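Local coordinates for protein xylanase Y (Bacillus halodurans, PDB 1WU4) that hydrolyses xylooligosaccharides of three or more units, releasing xylose from the reducing end with inversion of anomeric configuration, at residues F347-V352 against Y365-M369; R159-H163 against F207-N212; L240-Y244 against S264-A268; M77-Q81 against N375-W379. The protein carries 1 engineered substitution. All coordinates share one frame; numbering follows the deposited sequence.

Interaction 1 (F347-V352 against Y365-M369); sequences FWNTPV and YLFAM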
loop_
_atom_site.group_PDB
_atom_site.type_symbol
_atom_site.label_atom_id
_atom_site.label_comp_id
_atom_site.label_asym_id
_atom_site.label_seq_id
_atom_site.Cartn_x
_atom_site.Cartn_y
_atom_site.Cartn_z
ATOM N N PHE A 347 -13.967 -13.083 0.208
ATOM C CA PHE A 347 -13.918 -11.633 0.067
ATOM C C PHE A 347 -15.199 -11.112 -0.584
ATOM O O PHE A 347 -15.783 -10.126 -0.124
ATOM C CB PHE A 347 -12.684 -11.247 -0.758
ATOM C CG PHE A 347 -12.561 -9.773 -1.040
ATOM C CD1 PHE A 347 -12.730 -8.831 -0.028
ATOM C CD2 PHE A 347 -12.237 -9.330 -2.318
ATOM C CE1 PHE A 347 -12.576 -7.463 -0.290
ATOM C CE2 PHE A 347 -12.078 -7.968 -2.590
ATOM C CZ PHE A 347 -12.248 -7.035 -1.571
ATOM N N TRP A 348 -15.653 -11.776 -1.642
ATOM C CA TRP A 348 -16.875 -11.351 -2.314
ATOM C C TRP A 348 -18.051 -11.361 -1.340
ATOM O O TRP A 348 -18.917 -10.483 -1.382
ATOM C CB TRP A 348 -17.178 -12.267 -3.504
ATOM C CG TRP A 348 -18.346 -11.806 -4.329
ATOM C CD1 TRP A 348 -19.667 -12.083 -4.120
ATOM C CD2 TRP A 348 -18.291 -10.958 -5.481
ATOM N NE1 TRP A 348 -20.439 -11.460 -5.074
ATOM C CE2 TRP A 348 -19.620 -10.762 -5.921
ATOM C CE3 TRP A 348 -17.247 -10.341 -6.185
ATOM C CZ2 TRP A 348 -19.934 -9.976 -7.036
ATOM C CZ3 TRP A 348 -17.560 -9.559 -7.296
ATOM C CH2 TRP A 348 -18.894 -9.385 -7.709
ATOM N N ASN A 349 -18.067 -12.346 -0.449
ATOM C CA ASN A 349 -19.144 -12.481 0.521
ATOM C C ASN A 349 -18.930 -11.697 1.813
ATOM O O ASN A 349 -19.645 -11.902 2.793
ATOM C CB ASN A 349 -19.362 -13.961 0.832
ATOM C CG ASN A 349 -19.845 -14.739 -0.378
ATOM O OD1 ASN A 349 -19.286 -15.779 -0.728
ATOM N ND2 ASN A 349 -20.893 -14.239 -1.020
ATOM N N THR A 350 -17.948 -10.802 1.810
ATOM C CA THR A 350 -17.654 -9.978 2.977
ATOM C C THR A 350 -17.957 -8.518 2.657
ATOM O O THR A 350 -17.311 -7.920 1.802
ATOM C CB THR A 350 -16.168 -10.079 3.383
ATOM O OG1 THR A 350 -15.840 -11.440 3.684
ATOM C CG2 THR A 350 -15.888 -9.216 4.607
ATOM N N PRO A 351 -18.963 -7.930 3.322
ATOM C CA PRO A 351 -19.291 -6.525 3.053
ATOM C C PRO A 351 -18.220 -5.578 3.596
ATOM O O PRO A 351 -17.456 -5.942 4.492
ATOM C CB PRO A 351 -20.623 -6.335 3.777
ATOM C CG PRO A 351 -21.224 -7.711 3.767
ATOM C CD PRO A 351 -20.033 -8.577 4.100
ATOM N N VAL A 352 -18.158 -4.366 3.052
ATOM C CA VAL A 352 -17.186 -3.400 3.548
ATOM C C VAL A 352 -17.504 -3.156 5.021
ATOM O O VAL A 352 -18.650 -3.313 5.453
ATOM C CB VAL A 352 -17.258 -2.059 2.782
ATOM C CG1 VAL A 352 -16.910 -2.274 1.318
ATOM C CG2 VAL A 352 -18.640 -1.453 2.917
ATOM N N TYR A 365 -9.718 -3.073 1.307
ATOM C CA TYR A 365 -10.850 -3.639 0.588
ATOM C C TYR A 365 -10.923 -3.073 -0.836
ATOM O O TYR A 365 -11.016 -3.828 -1.805
ATOM C CB TYR A 365 -12.130 -3.314 1.361
ATOM C CG TYR A 365 -13.359 -4.107 0.977
ATOM C CD1 TYR A 365 -13.949 -4.988 1.884
ATOM C CD2 TYR A 365 -13.974 -3.925 -0.261
ATOM C CE1 TYR A 365 -15.125 -5.660 1.575
ATOM C CE2 TYR A 365 -15.152 -4.595 -0.583
ATOM C CZ TYR A 365 -15.721 -5.456 0.342
ATOM O OH TYR A 365 -16.907 -6.086 0.043
ATOM N N LEU A 366 -10.876 -1.748 -0.973
ATOM C CA LEU A 366 -10.951 -1.154 -2.303
ATOM C C LEU A 366 -9.758 -1.552 -3.167
ATOM O O LEU A 366 -9.921 -1.820 -4.356
ATOM C CB LEU A 366 -11.067 0.376 -2.224
ATOM C CG LEU A 366 -11.143 1.099 -3.579
ATOM C CD1 LEU A 366 -12.278 0.533 -4.421
ATOM C CD2 LEU A 366 -11.347 2.589 -3.357
ATOM N N PHE A 367 -8.562 -1.590 -2.586
ATOM C CA PHE A 367 -7.396 -1.991 -3.368
ATOM C C PHE A 367 -7.591 -3.409 -3.910
ATOM O O PHE A 367 -7.295 -3.682 -5.072
ATOM C CB PHE A 367 -6.113 -1.933 -2.532
ATOM C CG PHE A 367 -5.541 -0.548 -2.380
ATOM C CD1 PHE A 367 -5.480 0.326 -3.463
ATOM C CD2 PHE A 367 -5.023 -0.135 -1.159
ATOM C CE1 PHE A 367 -4.908 1.593 -3.330
ATOM C CE2 PHE A 367 -4.448 1.126 -1.015
ATOM C CZ PHE A 367 -4.390 1.991 -2.104
ATOM N N ALA A 368 -8.102 -4.302 -3.068
ATOM C CA ALA A 368 -8.338 -5.682 -3.484
ATOM C C ALA A 368 -9.428 -5.761 -4.554
ATOM O O ALA A 368 -9.341 -6.572 -5.478
ATOM C CB ALA A 368 -8.716 -6.527 -2.281
ATOM N N MET A 369 -10.449 -4.916 -4.437
ATOM C CA MET A 369 -11.529 -4.909 -5.418
ATOM C C MET A 369 -10.977 -4.456 -6.766
ATOM O O MET A 369 -11.338 -4.998 -7.811
ATOM C CB MET A 369 -12.651 -3.965 -4.977
ATOM C CG MET A 369 -14.003 -4.294 -5.590
ATOM S SD MET A 369 -14.613 -5.925 -5.075
ATOM C CE MET A 369 -15.643 -5.486 -3.701
#

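Interaction 2 (R159-H163 against F207-N212); sequences RKLLH and FSLWAN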
loop_
_atom_site.group_PDB
_atom_site.type_symbol
_atom_site.label_atom_id
_atom_site.label_comp_id
_atom_site.label_asym_id
_atom_site.label_seq_id
_atom_site.Cartn_x
_atom_site.Cartn_y
_atom_site.Cartn_z
ATOM N N ARG A 159 9.635 13.049 -8.728
ATOM C CA ARG A 159 11.087 12.910 -8.823
ATOM C C ARG A 159 11.796 13.630 -7.687
ATOM O O ARG A 159 12.798 13.148 -7.161
ATOM C CB ARG A 159 11.591 13.430 -10.172
ATOM C CG ARG A 159 11.137 12.587 -11.361
ATOM C CD ARG A 159 11.914 12.929 -12.628
ATOM N NE ARG A 159 11.696 14.305 -13.064
ATOM C CZ ARG A 159 10.681 14.700 -13.826
ATOM N NH1 ARG A 159 9.781 13.823 -14.248
ATOM N NH2 ARG A 159 10.562 15.978 -14.162
ATOM N N LYS A 160 11.267 14.787 -7.304
ATOM C CA LYS A 160 11.845 15.569 -6.219
ATOM C C LYS A 160 11.754 14.781 -4.913
ATOM O O LYS A 160 12.725 14.673 -4.160
ATOM C CB LYS A 160 11.076 16.884 -6.075
ATOM C CG LYS A 160 11.641 17.847 -5.049
ATOM C CD LYS A 160 10.579 18.837 -4.574
ATOM C CE LYS A 160 9.800 19.463 -5.727
ATOM N NZ LYS A 160 10.674 20.175 -6.699
ATOM N N LEU A 161 10.575 14.227 -4.650
ATOM C CA LEU A 161 10.362 13.461 -3.430
ATOM C C LEU A 161 11.272 12.239 -3.370
ATOM O O LEU A 161 11.907 11.980 -2.347
ATOM C CB LEU A 161 8.898 13.031 -3.329
ATOM C CG LEU A 161 8.509 12.239 -2.076
ATOM C CD1 LEU A 161 8.879 13.024 -0.819
ATOM C CD2 LEU A 161 7.013 11.950 -2.115
ATOM N N LEU A 162 11.345 11.489 -4.463
ATOM C CA LEU A 162 12.194 10.307 -4.469
ATOM C C LEU A 162 13.669 10.677 -4.345
ATOM O O LEU A 162 14.470 9.894 -3.834
ATOM C CB LEU A 162 11.938 9.471 -5.723
ATOM C CG LEU A 162 10.564 8.790 -5.750
ATOM C CD1 LEU A 162 10.446 7.941 -7.002
ATOM C CD2 LEU A 162 10.382 7.937 -4.498
ATOM N N HIS A 163 14.033 11.869 -4.805
ATOM C CA HIS A 163 15.416 12.311 -4.673
ATOM C C HIS A 163 15.724 12.421 -3.178
ATOM O O HIS A 163 16.756 11.955 -2.702
ATOM C CB HIS A 163 15.621 13.679 -5.326
ATOM C CG HIS A 163 16.906 14.337 -4.931
ATOM N ND1 HIS A 163 18.133 13.914 -5.394
ATOM C CD2 HIS A 163 17.161 15.344 -4.061
ATOM C CE1 HIS A 163 19.087 14.627 -4.824
ATOM N NE2 HIS A 163 18.524 15.501 -4.010
ATOM N N PHE A 207 9.941 3.052 -10.497
ATOM C CA PHE A 207 10.795 4.180 -10.148
ATOM C C PHE A 207 12.103 4.071 -10.937
ATOM O O PHE A 207 12.707 5.082 -11.294
ATOM C CB PHE A 207 11.121 4.197 -8.649
ATOM C CG PHE A 207 9.932 4.438 -7.751
ATOM C CD1 PHE A 207 8.716 4.909 -8.254
ATOM C CD2 PHE A 207 10.044 4.213 -6.384
ATOM C CE1 PHE A 207 7.632 5.148 -7.396
ATOM C CE2 PHE A 207 8.973 4.448 -5.524
ATOM C CZ PHE A 207 7.764 4.916 -6.032
ATOM N N SER A 208 12.537 2.844 -11.221
ATOM C CA SER A 208 13.781 2.649 -11.965
ATOM C C SER A 208 13.653 3.129 -13.407
ATOM O O SER A 208 14.651 3.246 -14.120
ATOM C CB SER A 208 14.214 1.173 -11.939
ATOM O OG SER A 208 13.533 0.389 -12.907
ATOM N N LEU A 209 12.425 3.413 -13.831
ATOM C CA LEU A 209 12.178 3.893 -15.186
ATOM C C LEU A 209 11.847 5.380 -15.211
ATOM O O LEU A 209 12.158 6.071 -16.183
ATOM C CB LEU A 209 11.003 3.137 -15.816
ATOM C CG LEU A 209 11.085 1.614 -15.916
ATOM C CD1 LEU A 209 9.782 1.071 -16.482
ATOM C CD2 LEU A 209 12.262 1.220 -16.797
ATOM N N TRP A 210 11.240 5.874 -14.136
ATOM C CA TRP A 210 10.794 7.264 -14.093
ATOM C C TRP A 210 11.443 8.236 -13.114
ATOM O O TRP A 210 11.233 9.444 -13.225
ATOM C CB TRP A 210 9.276 7.287 -13.883
ATOM C CG TRP A 210 8.526 6.402 -14.842
ATOM C CD1 TRP A 210 8.859 6.131 -16.140
ATOM C CD2 TRP A 210 7.294 5.712 -14.595
ATOM N NE1 TRP A 210 7.912 5.319 -16.715
ATOM C CE2 TRP A 210 6.939 5.048 -15.790
ATOM C CE3 TRP A 210 6.452 5.595 -13.480
ATOM C CZ2 TRP A 210 5.778 4.276 -15.903
ATOM C CZ3 TRP A 210 5.296 4.826 -13.593
ATOM C CH2 TRP A 210 4.972 4.177 -14.798
ATOM N N ALA A 211 12.206 7.740 -12.151
ATOM C CA ALA A 211 12.850 8.639 -11.197
ATOM C C ALA A 211 14.008 9.366 -11.878
ATOM O O ALA A 211 14.286 9.132 -13.056
ATOM C CB ALA A 211 13.363 7.852 -9.996
ATOM N N ASN A 212 14.673 10.260 -11.152
ATOM C CA ASN A 212 15.817 10.952 -11.739
ATOM C C ASN A 212 16.768 9.861 -12.230
ATOM O O ASN A 212 16.973 8.855 -11.551
ATOM C CB ASN A 212 16.521 11.834 -10.704
ATOM C CG ASN A 212 15.717 13.068 -10.346
ATOM O OD1 ASN A 212 14.950 13.580 -11.161
ATOM N ND2 ASN A 212 15.903 13.563 -9.128
HETATM O O HOH W 1 14.063 10.811 -8.368
HETATM O O HOH W 2 9.604 10.826 -14.933
HETATM O O HOH W 3 13.573 15.874 -11.758
HETATM O O HOH W 4 18.133 12.150 -7.550
#

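Interaction 3 (L240-Y244 against S264-A268); sequences LAPEY and SYRVA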
loop_
_atom_site.group_PDB
_atom_site.type_symbol
_atom_site.label_atom_id
_atom_site.label_comp_id
_atom_site.label_asym_id
_atom_site.label_seq_id
_atom_site.Cartn_x
_atom_site.Cartn_y
_atom_site.Cartn_z
ATOM N N LEU A 240 3.602 -16.150 7.346
ATOM C CA LEU A 240 3.289 -14.909 8.055
ATOM C C LEU A 240 4.509 -14.022 8.290
ATOM O O LEU A 240 5.564 -14.497 8.706
ATOM C CB LEU A 240 2.630 -15.226 9.402
ATOM C CG LEU A 240 1.386 -16.119 9.374
ATOM C CD1 LEU A 240 0.893 -16.319 10.799
ATOM C CD2 LEU A 240 0.297 -15.497 8.511
ATOM N N ALA A 241 4.349 -12.727 8.027
ATOM C CA ALA A 241 5.427 -11.762 8.218
ATOM C C ALA A 241 5.117 -10.860 9.407
ATOM O O ALA A 241 3.956 -10.546 9.673
ATOM C CB ALA A 241 5.600 -10.912 6.960
ATOM N N PRO A 242 6.155 -10.437 10.144
ATOM C CA PRO A 242 5.977 -9.563 11.305
ATOM C C PRO A 242 5.709 -8.138 10.836
ATOM O O PRO A 242 5.986 -7.801 9.683
ATOM C CB PRO A 242 7.313 -9.683 12.029
ATOM C CG PRO A 242 8.282 -9.808 10.883
ATOM C CD PRO A 242 7.577 -10.796 9.970
ATOM N N GLU A 243 5.168 -7.305 11.717
ATOM C CA GLU A 243 4.903 -5.917 11.354
ATOM C C GLU A 243 6.222 -5.167 11.153
ATOM O O GLU A 243 6.396 -4.476 10.150
ATOM C CB GLU A 243 4.046 -5.247 12.424
ATOM C CG GLU A 243 2.631 -5.790 12.463
ATOM C CD GLU A 243 1.751 -5.042 13.436
ATOM O OE1 GLU A 243 1.954 -5.193 14.659
ATOM O OE2 GLU A 243 0.861 -4.298 12.972
ATOM N N TYR A 244 7.137 -5.293 12.113
ATOM C CA TYR A 244 8.462 -4.676 12.011
ATOM C C TYR A 244 9.480 -5.813 11.992
ATOM O O TYR A 244 9.287 -6.839 12.650
ATOM C CB TYR A 244 8.806 -3.801 13.220
ATOM C CG TYR A 244 7.985 -2.550 13.455
ATOM C CD1 TYR A 244 6.929 -2.188 12.619
ATOM C CD2 TYR A 244 8.250 -1.753 14.565
ATOM C CE1 TYR A 244 6.147 -1.053 12.900
ATOM C CE2 TYR A 244 7.486 -0.632 14.852
ATOM C CZ TYR A 244 6.437 -0.290 14.022
ATOM O OH TYR A 244 5.672 0.809 14.350
ATOM N N SER A 264 1.178 -6.212 8.770
ATOM C CA SER A 264 1.489 -7.456 8.068
ATOM C C SER A 264 0.530 -7.891 6.974
ATOM O O SER A 264 0.946 -8.507 5.994
ATOM C CB SER A 264 1.582 -8.613 9.068
ATOM O OG SER A 264 2.370 -8.286 10.194
ATOM N N TYR A 265 -0.752 -7.604 7.156
ATOM C CA TYR A 265 -1.756 -8.029 6.194
ATOM C C TYR A 265 -1.445 -7.603 4.768
ATOM O O TYR A 265 -1.744 -8.325 3.817
ATOM C CB TYR A 265 -3.135 -7.501 6.602
ATOM C CG TYR A 265 -3.567 -7.877 8.006
ATOM C CD1 TYR A 265 -2.927 -8.899 8.714
ATOM C CD2 TYR A 265 -4.632 -7.217 8.622
ATOM C CE1 TYR A 265 -3.339 -9.251 9.999
ATOM C CE2 TYR A 265 -5.050 -7.566 9.903
ATOM C CZ TYR A 265 -4.402 -8.579 10.585
ATOM O OH TYR A 265 -4.815 -8.913 11.850
ATOM N N ARG A 266 -0.826 -6.437 4.620
ATOM C CA ARG A 266 -0.515 -5.917 3.298
ATOM C C ARG A 266 0.536 -6.695 2.520
ATOM O O ARG A 266 0.616 -6.571 1.299
ATOM C CB ARG A 266 -0.118 -4.447 3.415
ATOM C CG ARG A 266 -1.256 -3.603 3.961
ATOM C CD ARG A 266 -0.830 -2.191 4.296
ATOM N NE ARG A 266 0.183 -2.165 5.344
ATOM C CZ ARG A 266 0.513 -1.078 6.029
ATOM N NH1 ARG A 266 -0.095 0.073 5.780
ATOM N NH2 ARG A 266 1.455 -1.143 6.960
ATOM N N VAL A 267 1.339 -7.497 3.212
ATOM C CA VAL A 267 2.362 -8.283 2.533
ATOM C C VAL A 267 1.749 -9.181 1.452
ATOM O O VAL A 267 2.225 -9.201 0.318
ATOM C CB VAL A 267 3.166 -9.132 3.545
ATOM C CG1 VAL A 267 4.071 -10.113 2.811
ATOM C CG2 VAL A 267 4.000 -8.218 4.436
ATOM N N ALA A 268 0.689 -9.910 1.791
ATOM C CA ALA A 268 0.045 -10.787 0.815
ATOM C C ALA A 268 -0.485 -9.989 -0.372
ATOM O O ALA A 268 -0.370 -10.418 -1.523
ATOM C CB ALA A 268 -1.095 -11.558 1.472
#

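Interaction 4 (M77-Q81 against N375-W379); sequences MMAVQ and NFKIW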
loop_
_atom_site.group_PDB
_atom_site.type_symbol
_atom_site.label_atom_id
_atom_site.label_comp_id
_atom_site.label_asym_id
_atom_site.label_seq_id
_atom_site.Cartn_x
_atom_site.Cartn_y
_atom_site.Cartn_z
ATOM N N MET A 77 -3.760 7.309 -4.899
ATOM C CA MET A 77 -3.610 6.152 -5.773
ATOM C C MET A 77 -4.985 5.675 -6.249
ATOM O O MET A 77 -5.171 5.357 -7.423
ATOM C CB MET A 77 -2.883 5.014 -5.051
ATOM C CG MET A 77 -2.649 3.779 -5.923
ATOM S SD MET A 77 -1.725 4.120 -7.440
ATOM C CE MET A 77 -0.047 4.068 -6.825
ATOM N N MET A 78 -5.948 5.628 -5.335
ATOM C CA MET A 78 -7.299 5.203 -5.685
ATOM C C MET A 78 -7.904 6.153 -6.716
ATOM O O MET A 78 -8.489 5.720 -7.713
ATOM C CB MET A 78 -8.181 5.176 -4.435
ATOM C CG MET A 78 -7.751 4.143 -3.404
ATOM S SD MET A 78 -8.467 4.450 -1.775
ATOM C CE MET A 78 -7.858 3.021 -0.858
ATOM N N ALA A 79 -7.764 7.452 -6.470
ATOM C CA ALA A 79 -8.309 8.458 -7.372
ATOM C C ALA A 79 -7.737 8.384 -8.784
ATOM O O ALA A 79 -8.483 8.478 -9.760
ATOM C CB ALA A 79 -8.098 9.853 -6.793
ATOM N N VAL A 80 -6.424 8.215 -8.912
ATOM C CA VAL A 80 -5.853 8.142 -10.250
ATOM C C VAL A 80 -6.270 6.843 -10.945
ATOM O O VAL A 80 -6.486 6.835 -12.154
ATOM C CB VAL A 80 -4.304 8.305 -10.234
ATOM C CG1 VAL A 80 -3.638 7.131 -9.539
ATOM C CG2 VAL A 80 -3.795 8.472 -11.657
ATOM N N GLN A 81 -6.407 5.756 -10.190
ATOM C CA GLN A 81 -6.847 4.494 -10.785
ATOM C C GLN A 81 -8.282 4.642 -11.298
ATOM O O GLN A 81 -8.665 4.024 -12.293
ATOM C CB GLN A 81 -6.800 3.354 -9.760
ATOM C CG GLN A 81 -5.403 2.889 -9.361
ATOM C CD GLN A 81 -4.590 2.382 -10.538
ATOM O OE1 GLN A 81 -5.143 1.915 -11.536
ATOM N NE2 GLN A 81 -3.268 2.457 -10.421
ATOM N N ASN A 375 -8.405 -3.815 -12.430
ATOM C CA ASN A 375 -8.441 -2.361 -12.506
ATOM C C ASN A 375 -7.379 -1.613 -11.704
ATOM O O ASN A 375 -7.482 -0.402 -11.526
ATOM C CB ASN A 375 -9.832 -1.860 -12.112
ATOM C CG ASN A 375 -10.875 -2.156 -13.172
ATOM O OD1 ASN A 375 -10.789 -1.659 -14.294
ATOM N ND2 ASN A 375 -11.860 -2.974 -12.826
ATOM N N PHE A 376 -6.374 -2.323 -11.198
ATOM C CA PHE A 376 -5.283 -1.672 -10.468
ATOM C C PHE A 376 -4.161 -1.761 -11.497
ATOM O O PHE A 376 -3.409 -2.739 -11.549
ATOM C CB PHE A 376 -4.954 -2.450 -9.189
ATOM C CG PHE A 376 -4.156 -1.666 -8.172
ATOM C CD1 PHE A 376 -4.239 -1.986 -6.819
ATOM C CD2 PHE A 376 -3.309 -0.629 -8.561
ATOM C CE1 PHE A 376 -3.493 -1.291 -5.867
ATOM C CE2 PHE A 376 -2.555 0.074 -7.613
ATOM C CZ PHE A 376 -2.651 -0.259 -6.263
ATOM N N LYS A 377 -4.076 -0.733 -12.335
ATOM C CA LYS A 377 -3.125 -0.717 -13.434
ATOM C C LYS A 377 -1.919 0.195 -13.328
ATOM O O LYS A 377 -1.828 1.061 -12.460
ATOM C CB LYS A 377 -3.865 -0.363 -14.728
ATOM C CG LYS A 377 -5.106 -1.197 -15.007
ATOM C CD LYS A 377 -5.773 -0.754 -16.304
ATOM C CE LYS A 377 -7.030 -1.558 -16.595
ATOM N NZ LYS A 377 -7.702 -1.096 -17.844
ATOM N N ILE A 378 -0.991 -0.026 -14.251
ATOM C CA ILE A 378 0.207 0.784 -14.364
ATOM C C ILE A 378 -0.160 1.789 -15.450
ATOM O O ILE A 378 -0.641 1.410 -16.521
ATOM C CB ILE A 378 1.415 -0.048 -14.849
ATOM C CG1 ILE A 378 1.743 -1.136 -13.825
ATOM C CG2 ILE A 378 2.616 0.857 -15.063
ATOM C CD1 ILE A 378 2.808 -2.117 -14.288
ATOM N N TRP A 379 0.027 3.071 -15.163
ATOM C CA TRP A 379 -0.278 4.102 -16.137
ATOM C C TRP A 379 1.037 4.630 -16.686
ATOM O O TRP A 379 1.805 5.280 -15.976
ATOM C CB TRP A 379 -1.125 5.197 -15.482
ATOM C CG TRP A 379 -2.442 4.636 -15.027
ATOM C CD1 TRP A 379 -2.744 4.132 -13.790
ATOM C CD2 TRP A 379 -3.587 4.379 -15.852
ATOM N NE1 TRP A 379 -4.001 3.572 -13.799
ATOM C CE2 TRP A 379 -4.539 3.708 -15.052
ATOM C CE3 TRP A 379 -3.898 4.646 -17.194
ATOM C CZ2 TRP A 379 -5.783 3.298 -15.552
ATOM C CZ3 TRP A 379 -5.134 4.238 -17.690
ATOM C CH2 TRP A 379 -6.059 3.570 -16.868
HETATM O O HOH W 5 -7.950 1.560 -13.349
#

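Interaction 1 (F347-V352 against Y365-M369)
In this (alpha/alpha)6 barrel, two successive helices, 340-348 and 358-372, meet where Tyr365 is held between Phe347 and Val352. The phenol ring projects from helix 358-372 with its CG anti to the backbone N (chi1 -165°), which carries it across to the turn after Trp348. Its hydroxyl donates to Thr350 O over 2.6 Å between OH and O. The donor lies in the carbonyl plane and the acceptor sits at the ring edge, so this short bond limits how far the tip of the phenol can move.

The two faces of the ring are occupied differently. On one, Phe347 presents its edge in a T-shaped pair, with ring centroids 4.6 Å apart and planes at 61°; its CE1 is the atom over the centre, 3.6 Å from Tyr365 CD1. On the opposite face, Val352 CG1 makes a CH-pi contact, 3.5 Å from the Tyr365 centroid and 14° off the normal.

The rim of Phe347 also meets the backbone of helix 358-372: Tyr365 O lies at its edge, 3.4 Å from Phe347 CZ, and Ala368 CB is 3.6 Å from the same CZ. Met369 SD approaches obliquely at 4.1 Å from Phe347 CE2, a Met-aromatic contact.

Arg31 of helix 25-40 is a second partner of Tyr365 OH, and the same helix packs on Val352 and Met369. Helix 320-329 lies against Phe347 through Ala325 and Ala328, and against Tyr365 through Val321.

Interaction 2 (R159-H163 against F207-N212)
Arg159 meets Asn212 and Trp210 through its aliphatic part, with no direct hydrogen bond. Its CB lies 3.5 Å from Asn212 OD1, and CG passes 3.7 Å from Trp210 O. CD touches both oxygens, 3.4 Å from Asn212 OD1. Farther out the chain bends (chi3 -63°) and polar contacts begin, each carried by water: one water accepts from Arg159 NE and donates to Asn212 OD1, while another accepts from Arg159 NH1 and donates to Trp210 O. The planes of the guanidinium and of the Asn212 amide are turned 54° against each other.

A third water links Arg159 O to Asn212 N, and a fourth joins His163 ND1 to Asn212 ND2, so the Asn212 amide is tied through water to the helix at both oxygen and nitrogen.

Inward, the contact turns dry. Leu162 CD1 sits over the centre of one face of Phe207, 3.6 Å from the ring centroid and 12° off its normal, a CH-pi contact; the same methyl is 4.2 Å from Ala211 CB. Phe138 and Trp219 pack around Leu162. Apolar packing inside and water-bridged polar groups outside join helix 154-167 to the C-terminal end of helix 201-210 in the (alpha/alpha)6 barrel, away from the inferred catalytic residues.

Interaction 3 (L240-Y244 against S264-A268)
Ser264 and Ala241 form the tight part of this contact between the irregular chain 240-244 and the N-terminal part of the helix that runs on to 278. The hydroxyl of Ser264 donates to Ala241 O, with 2.8 Å between OG and O. The donor is tilted 29° from the carbonyl plane, and the C=O...donor angle is 141°. OG stands beside its own backbone N and anti to the carbonyl carbon (chi1 -47°), which directs it at the loop. There it also touches Glu243 CG at 3.4 Å, while Glu243 N, 3.3 Å from Ser264 OG, is too poorly angled to count as a bond. OG links Ala241 O across the contact with Phe261 N of the chain just before it.

The looser part lies one helical turn on, where the only apolar side-chain pair across the segments is Ala241 CB against Val267 CG2, 4.0 Å apart. This side is buried as well, so the contrast is one of closeness and polarity rather than of solvent.

Glu243 OE2 and Arg266 NE bond the backbone N and O of Asp263, the proton acceptor by similarity, and Arg266 NH1 makes a salt bridge to Glu70, the inferred proton donor. Ser264 ties the neighbouring backbone to the loop. This second-shell chemistry is consistent with the three residues jointly constraining where Asp263 sits.

Interaction 4 (M77-Q81 against N375-W379)
Three hydrogen bonds join the amide of Gln81 to the chain at Lys377 and Trp379. NE2 of Gln81 donates to Lys377 O at 2.9 Å; here the N-H lies on a lone pair of the carbonyl, and the acceptor stays close to the amide plane. OE1 of Gln81 is gripped twice, by Lys377 N at 3.0 Å and by Trp379 NE1, also 3.0 Å from OE1, with an N-H...O angle of 168° for the indole. Neither donor is on a lone pair: both stand out of the amide plane, reaching OE1 from opposite faces of it. The primary amide thus spans the N-H and C=O of Lys377, bonding both. A bend at chi2 (-60°) brings the amide round to face that residue.

Gln81 is the last residue of helix 69-81, a helix of the (alpha/alpha)6 barrel; the contact joins the C-terminal end of this helix to the chain after helix 358-372, 294 residues apart at the closest ends. A water 2.7 Å from Asn375 O and 2.8 Å from Gln81 O lies between the two backbones.

Beyond these bonds, the Phe376 ring lies obliquely against the amide, its CD2 3.6 Å from Gln81 NE2 and the two planes 56° apart. The apolar packing comes from Met77, whose CG meets Phe376 CZ at 4.1 Å and whose sulfur comes obliquely to the same ring as a Met-aromatic contact. Farther out, Phe139 of helix 127-144 packs on Met77, Val80 and Gln81 and meets Trp379 edge-to-face, while Arg143 makes a cation-pi contact with that indole.

How the interactions relate
From the N terminus, 77-81 opens interaction 4, which closes only at 375-379 and ties helix 69-81 to the C-terminal segment. Nested inside, in series and without crossing, interaction 2 opens at 159-163 and closes at 207-212, joining helices 154-167 and 201-210; interaction 3 runs from 240-244 to 264-268, joining the loop before strand 245-246 to helix 265-278; interaction 1 runs from 347-352 to 365-369, joining helices 340-348 and 358-372. Interaction 4 touches interactions 1 and 2: Phe376 CE1 is 3.5 Å from Phe367 CD1, and Trp210 CH2 is 3.6 Å from Trp379 O. Interactions 1 and 2 lie on opposite sides of the chain's centre. Interaction 3 touches none of the rest and lies beside the inferred catalytic residues.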